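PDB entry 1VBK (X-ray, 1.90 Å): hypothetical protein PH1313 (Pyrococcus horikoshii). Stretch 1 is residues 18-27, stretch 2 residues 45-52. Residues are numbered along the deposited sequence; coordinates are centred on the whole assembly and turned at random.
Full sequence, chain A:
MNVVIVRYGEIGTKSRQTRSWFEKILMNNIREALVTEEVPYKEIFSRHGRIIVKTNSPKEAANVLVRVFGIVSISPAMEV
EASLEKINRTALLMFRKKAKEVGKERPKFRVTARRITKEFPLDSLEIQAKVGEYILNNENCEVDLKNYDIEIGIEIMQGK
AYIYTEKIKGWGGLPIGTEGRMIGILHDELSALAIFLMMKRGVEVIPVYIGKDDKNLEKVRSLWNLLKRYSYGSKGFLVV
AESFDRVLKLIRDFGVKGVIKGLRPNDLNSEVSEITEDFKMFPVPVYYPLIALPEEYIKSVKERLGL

Stretch 1 18-27: TRSWFEKILM
Stretch 2 45-52: FSRHGRII

The first part of a helix, residues 19-27, which runs on beyond Met27, packs on the turn-proximal ends of two hairpin strands, 45-47 and 50-52, joined by a type I' turn from Arg47 to Arg50. The helix runs at 150° to the first strand, 9.0 Å away at closest approach, and at 28° to the second, 10.3 Å away. The nearest CA pairs are Glu23 CA to Ser46 CA, 6.9 Å, and Met27 CA to Phe45 CA, 7.3 Å. Within the hairpin, Phe45 pairs with Ile52 and Arg47 with Arg50 through mutual backbone hydrogen bonds.

Thr18 (chi1 p) caps the helix, its OG1 accepting a weak 3.4 Å bond from Trp21 N. The next residue, Arg19 (t, t, m), points toward the hairpin, and its NH1 makes a salt bridge to Glu23 OE2 at 3.2 Å. This i to i+4 pair faces the turn: Arg19 NH1 lies 4.0 Å from Gly49 CA. Gly49 has phi/psi of 80/6, and positive phi favours glycine. Ser20 points away.

Water completes the polar end. One molecule accepts from Arg19 NH1 (3.2 Å) and lies 2.9 Å from Gly49 O, placed to donate to it; a second donates to Glu23 OE2 (2.8 Å) and accepts from Gly49 N (2.9 Å), so the backbone N and O of Gly49 are each linked to the helix through a water. Glu23 (m, t, chi3 -43°) also brings OE2 to 3.1 Å from Ser46 OG (chi1 t). Lys24 points away.

Beyond Glu23 the side chains that meet Ile51 are apolar. Leu26 (t, p) sets CD2 3.7 Å from Ile51 CD1, and Met27 (m, t, m) sets CG 3.6 Å from the same methyl, extended by Ile51's m, t rotamer. Met27 SD reaches the first strand, 3.6 Å from Ser46 N, while its CE lies 3.7 Å from Ser46 CB. Ser46 and Ile51 point toward the helix; Phe45, Arg47 and Arg50 point away.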

# COMPACT_ATOMS: atom_id res chain seq x y z
N THR A 18 1.53 -3.94 -15.59
CA THR A 18 1.49 -4.06 -17.04
C THR A 18 2.90 -4.48 -17.42
O THR A 18 3.82 -4.35 -16.62
CB THR A 18 1.17 -2.71 -17.72
OG1 THR A 18 2.21 -1.77 -17.42
CG2 THR A 18 -0.16 -2.17 -17.23
N ARG A 19 3.08 -4.98 -18.64
CA ARG A 19 4.40 -5.40 -19.09
C ARG A 19 5.41 -4.26 -18.97
O ARG A 19 6.54 -4.47 -18.50
CB ARG A 19 4.34 -5.87 -20.55
CG ARG A 19 5.70 -5.94 -21.23
CD ARG A 19 5.61 -6.37 -22.69
NE ARG A 19 5.38 -7.80 -22.83
CZ ARG A 19 6.27 -8.74 -22.49
NH1 ARG A 19 7.45 -8.40 -21.99
NH2 ARG A 19 5.97 -10.02 -22.67
N SER A 20 5.01 -3.06 -19.38
CA SER A 20 5.90 -1.90 -19.32
C SER A 20 6.44 -1.59 -17.93
O SER A 20 7.63 -1.31 -17.78
CB SER A 20 5.20 -0.67 -19.89
OG SER A 20 4.94 -0.84 -21.27
N TRP A 21 5.57 -1.61 -16.92
CA TRP A 21 6.03 -1.32 -15.56
C TRP A 21 6.85 -2.49 -15.02
O TRP A 21 7.81 -2.30 -14.28
CB TRP A 21 4.85 -1.01 -14.64
CG TRP A 21 4.38 0.39 -14.82
CD1 TRP A 21 3.20 0.81 -15.38
CD2 TRP A 21 5.13 1.58 -14.54
NE1 TRP A 21 3.17 2.18 -15.46
CE2 TRP A 21 4.34 2.68 -14.95
CE3 TRP A 21 6.39 1.82 -13.97
CZ2 TRP A 21 4.78 4.00 -14.81
CZ3 TRP A 21 6.82 3.13 -13.84
CH2 TRP A 21 6.02 4.21 -14.26
N PHE A 22 6.46 -3.70 -15.41
CA PHE A 22 7.18 -4.90 -14.99
C PHE A 22 8.64 -4.75 -15.44
O PHE A 22 9.57 -4.95 -14.65
CB PHE A 22 6.55 -6.14 -15.64
CG PHE A 22 7.26 -7.43 -15.33
CD1 PHE A 22 8.49 -7.72 -15.90
CD2 PHE A 22 6.67 -8.37 -14.49
CE1 PHE A 22 9.15 -8.93 -15.63
CE2 PHE A 22 7.32 -9.58 -14.21
CZ PHE A 22 8.56 -9.86 -14.79
N GLU A 23 8.83 -4.35 -16.70
CA GLU A 23 10.17 -4.19 -17.25
C GLU A 23 10.96 -3.04 -16.62
O GLU A 23 12.16 -3.18 -16.36
CB GLU A 23 10.08 -4.01 -18.78
CG GLU A 23 9.44 -5.21 -19.48
CD GLU A 23 9.22 -5.00 -20.97
OE1 GLU A 23 8.78 -3.90 -21.36
OE2 GLU A 23 9.49 -5.94 -21.75
N LYS A 24 10.31 -1.91 -16.37
CA LYS A 24 11.00 -0.78 -15.76
C LYS A 24 11.48 -1.10 -14.35
O LYS A 24 12.58 -0.73 -13.96
CB LYS A 24 10.08 0.44 -15.73
CG LYS A 24 9.86 1.05 -17.10
CD LYS A 24 8.95 2.25 -17.05
CE LYS A 24 8.82 2.87 -18.42
NZ LYS A 24 7.90 4.03 -18.40
N ILE A 25 10.64 -1.80 -13.59
CA ILE A 25 10.97 -2.17 -12.22
C ILE A 25 12.11 -3.20 -12.22
O ILE A 25 13.02 -3.14 -11.40
CB ILE A 25 9.72 -2.73 -11.50
CG1 ILE A 25 8.67 -1.63 -11.35
CG2 ILE A 25 10.10 -3.28 -10.14
CD1 ILE A 25 7.33 -2.10 -10.79
N LEU A 26 12.06 -4.14 -13.16
CA LEU A 26 13.11 -5.15 -13.26
C LEU A 26 14.45 -4.51 -13.65
O LEU A 26 15.49 -4.87 -13.10
CB LEU A 26 12.72 -6.23 -14.27
CG LEU A 26 13.75 -7.34 -14.55
CD1 LEU A 26 14.22 -7.98 -13.25
CD2 LEU A 26 13.11 -8.40 -15.46
N MET A 27 14.43 -3.56 -14.58
CA MET A 27 15.67 -2.90 -14.98
C MET A 27 16.22 -2.10 -13.81
O MET A 27 17.44 -1.99 -13.65
CB MET A 27 15.45 -1.97 -16.18
CG MET A 27 15.21 -2.71 -17.48
SD MET A 27 15.29 -1.64 -18.91
CE MET A 27 13.61 -0.95 -18.89
N PHE A 45 18.71 -1.82 -21.20
CA PHE A 45 17.48 -1.45 -21.89
C PHE A 45 16.62 -2.67 -22.16
O PHE A 45 17.11 -3.81 -22.16
CB PHE A 45 17.78 -0.68 -23.20
CG PHE A 45 18.53 -1.48 -24.24
CD1 PHE A 45 17.90 -2.48 -24.97
CD2 PHE A 45 19.87 -1.20 -24.51
CE1 PHE A 45 18.59 -3.19 -25.95
CE2 PHE A 45 20.56 -1.90 -25.49
CZ PHE A 45 19.92 -2.90 -26.22
N SER A 46 15.33 -2.43 -22.39
CA SER A 46 14.37 -3.49 -22.66
C SER A 46 13.79 -3.33 -24.06
O SER A 46 13.23 -2.28 -24.39
CB SER A 46 13.22 -3.41 -21.64
OG SER A 46 12.25 -4.43 -21.85
N ARG A 47 13.93 -4.36 -24.89
CA ARG A 47 13.38 -4.31 -26.23
C ARG A 47 12.86 -5.67 -26.68
O ARG A 47 13.52 -6.69 -26.50
CB ARG A 47 14.43 -3.78 -27.22
CG ARG A 47 14.67 -2.28 -27.06
CD ARG A 47 15.89 -1.81 -27.81
NE ARG A 47 16.37 -0.53 -27.28
CZ ARG A 47 17.56 -0.02 -27.54
NH1 ARG A 47 18.41 -0.66 -28.33
NH2 ARG A 47 17.92 1.14 -26.98
N HIS A 48 11.65 -5.66 -27.21
CA HIS A 48 10.99 -6.86 -27.71
C HIS A 48 10.96 -8.03 -26.73
O HIS A 48 11.24 -9.17 -27.11
CB HIS A 48 11.62 -7.27 -29.04
CG HIS A 48 11.42 -6.25 -30.12
ND1 HIS A 48 10.18 -6.00 -30.68
CD2 HIS A 48 12.28 -5.38 -30.69
CE1 HIS A 48 10.29 -5.01 -31.55
NE2 HIS A 48 11.55 -4.62 -31.58
N GLY A 49 10.61 -7.75 -25.48
CA GLY A 49 10.50 -8.79 -24.48
C GLY A 49 11.78 -9.28 -23.84
O GLY A 49 11.76 -10.24 -23.07
N ARG A 50 12.89 -8.63 -24.16
CA ARG A 50 14.19 -8.99 -23.61
C ARG A 50 14.85 -7.77 -22.99
O ARG A 50 14.58 -6.64 -23.39
CB ARG A 50 15.12 -9.50 -24.73
CG ARG A 50 14.80 -10.87 -25.29
CD ARG A 50 15.30 -11.95 -24.35
NE ARG A 50 15.39 -13.25 -25.00
CZ ARG A 50 14.35 -14.05 -25.23
NH1 ARG A 50 13.13 -13.68 -24.87
NH2 ARG A 50 14.54 -15.22 -25.82
N ILE A 51 15.72 -8.01 -22.02
CA ILE A 51 16.48 -6.93 -21.42
C ILE A 51 17.92 -7.23 -21.80
O ILE A 51 18.38 -8.37 -21.69
CB ILE A 51 16.33 -6.88 -19.89
CG1 ILE A 51 15.00 -6.21 -19.53
CG2 ILE A 51 17.50 -6.11 -19.26
CD1 ILE A 51 14.66 -6.25 -18.05
N ILE A 52 18.61 -6.21 -22.28
CA ILE A 52 20.00 -6.37 -22.68
C ILE A 52 20.84 -5.47 -21.80
O ILE A 52 20.54 -4.29 -21.63
CB ILE A 52 20.22 -5.94 -24.16
CG1 ILE A 52 19.41 -6.84 -25.11
CG2 ILE A 52 21.71 -6.00 -24.50
CD1 ILE A 52 19.84 -8.30 -25.14
O HOH W 1 9.19 -11.12 -22.13
O HOH W 2 10.08 -5.13 -24.38